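Local coordinates for CBS domain-containing protein CBSX2 (Arabidopsis thaliana, PDB 3SL7), which is a plastid-targeted protein with a pair of CBS domains that probably modulates plant development by regulating the chloroplast thioredoxin system, at residues Val37-Pro41 with Lys128-Leu132. Numbering follows the deposited sequence.
Sequences VTGLP and KFRRL. With ACT (acetate ion), chain C.
The long side chain of R131, nearly extended beyond CB (chi1 m, chi2 and chi3 t), spans the cleft between the two CBS repeats and lays its guanidinium against the 37-41 backbone. R131 NH2 donates to T38 OG1 (2.6 Å), a hydroxyl acceptor presented by the p rotamer, and to a water (2.6 Å) that also accepts from T38 N (3.0 Å). R131 NE bonds weakly to OXT (2.6 Å) of an acetate, probably from the crystallisation liquor; such clefts bind adenosyl ligands in many CBS pairs. G39, extended (-148/158), suits its place because a CB would clash with R131 NH1 and F129 CE1. The flat F129 ring (chi1 t) sets CE1 3.6 Å from bare G39 CA and its edge, CZ, 3.5 Å from L40 N; the G39 and F129 CA atoms are 7.1 Å apart. R130, left-handed (57/21), turns the chain. L40 packs on helix 25-35. G39 opens strand 39-43, paired with 49-54; L132 lies in 131-135, paired with 141-146; F129, touching V52 and I144, bridges these sheets.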
# COMPACT_ATOMS: atom_id res chain seq x y z
N VAL A 37 -1.45 2.75 -4.60
CA VAL A 37 -0.94 1.39 -4.70
C VAL A 37 0.52 1.42 -5.12
O VAL A 37 1.01 2.44 -5.60
CB VAL A 37 -1.78 0.52 -5.66
CG1 VAL A 37 -3.20 0.38 -5.15
CG2 VAL A 37 -1.78 1.09 -7.06
N THR A 38 1.22 0.30 -4.96
CA THR A 38 2.63 0.25 -5.32
C THR A 38 2.87 -0.60 -6.55
O THR A 38 3.99 -0.68 -7.04
CB THR A 38 3.47 -0.30 -4.18
OG1 THR A 38 3.10 -1.67 -3.94
CG2 THR A 38 3.26 0.52 -2.91
N GLY A 39 1.82 -1.25 -7.05
CA GLY A 39 1.95 -2.06 -8.24
C GLY A 39 0.67 -2.05 -9.04
O GLY A 39 -0.40 -1.76 -8.51
N LEU A 40 0.79 -2.35 -10.32
CA LEU A 40 -0.33 -2.28 -11.24
C LEU A 40 -0.30 -3.44 -12.21
O LEU A 40 0.76 -3.76 -12.75
CB LEU A 40 -0.24 -1.00 -12.08
CG LEU A 40 -0.25 0.35 -11.37
CD1 LEU A 40 0.39 1.40 -12.27
CD2 LEU A 40 -1.67 0.74 -11.00
N PRO A 41 -1.46 -4.07 -12.44
CA PRO A 41 -1.53 -5.04 -13.53
C PRO A 41 -1.48 -4.29 -14.85
O PRO A 41 -2.00 -3.18 -14.96
CB PRO A 41 -2.91 -5.70 -13.33
CG PRO A 41 -3.69 -4.73 -12.54
CD PRO A 41 -2.72 -3.98 -11.68
N LYS A 128 7.41 -11.56 -6.58
CA LYS A 128 7.90 -10.28 -6.06
C LYS A 128 6.79 -9.24 -6.09
O LYS A 128 6.75 -8.33 -5.25
CB LYS A 128 9.13 -9.78 -6.84
CG LYS A 128 9.91 -8.71 -6.08
CD LYS A 128 11.16 -8.25 -6.83
CE LYS A 128 10.82 -7.23 -7.90
NZ LYS A 128 12.04 -6.49 -8.33
N PHE A 129 5.87 -9.40 -7.03
CA PHE A 129 4.72 -8.51 -7.13
C PHE A 129 3.81 -8.59 -5.89
O PHE A 129 3.10 -7.63 -5.59
CB PHE A 129 3.94 -8.83 -8.40
CG PHE A 129 2.98 -7.76 -8.81
CD1 PHE A 129 3.43 -6.45 -8.98
CD2 PHE A 129 1.66 -8.05 -9.04
CE1 PHE A 129 2.55 -5.45 -9.36
CE2 PHE A 129 0.76 -7.06 -9.43
CZ PHE A 129 1.21 -5.75 -9.58
N ARG A 130 3.85 -9.71 -5.18
CA ARG A 130 3.06 -9.87 -3.95
C ARG A 130 1.56 -9.66 -4.13
O ARG A 130 0.83 -9.34 -3.19
CB ARG A 130 3.57 -8.92 -2.87
CG ARG A 130 5.02 -9.17 -2.45
CD ARG A 130 5.14 -10.38 -1.53
NE ARG A 130 5.17 -9.98 -0.13
CZ ARG A 130 6.29 -9.70 0.54
NH1 ARG A 130 7.46 -9.78 -0.08
NH2 ARG A 130 6.23 -9.35 1.81
N ARG A 131 1.10 -9.79 -5.37
CA ARG A 131 -0.33 -9.87 -5.67
C ARG A 131 -0.45 -10.89 -6.78
O ARG A 131 0.52 -11.15 -7.48
CB ARG A 131 -0.86 -8.53 -6.17
CG ARG A 131 -0.44 -7.34 -5.35
CD ARG A 131 -0.63 -6.07 -6.17
NE ARG A 131 -0.32 -4.86 -5.40
CZ ARG A 131 0.89 -4.33 -5.30
NH1 ARG A 131 1.93 -4.89 -5.90
NH2 ARG A 131 1.07 -3.22 -4.59
N LEU A 132 -1.64 -11.46 -6.94
CA LEU A 132 -1.89 -12.40 -8.02
C LEU A 132 -3.04 -11.87 -8.84
O LEU A 132 -4.15 -11.79 -8.35
CB LEU A 132 -2.24 -13.78 -7.47
CG LEU A 132 -1.12 -14.44 -6.68
CD1 LEU A 132 -1.65 -15.65 -5.90
CD2 LEU A 132 0.01 -14.86 -7.61
C ACT C . -3.38 -3.50 -4.73
O ACT C . -2.75 -3.41 -3.65
OXT ACT C . -2.68 -3.78 -5.73
CH3 ACT C . -4.86 -3.30 -4.82
O HOH W 1 -0.36 -1.53 -3.18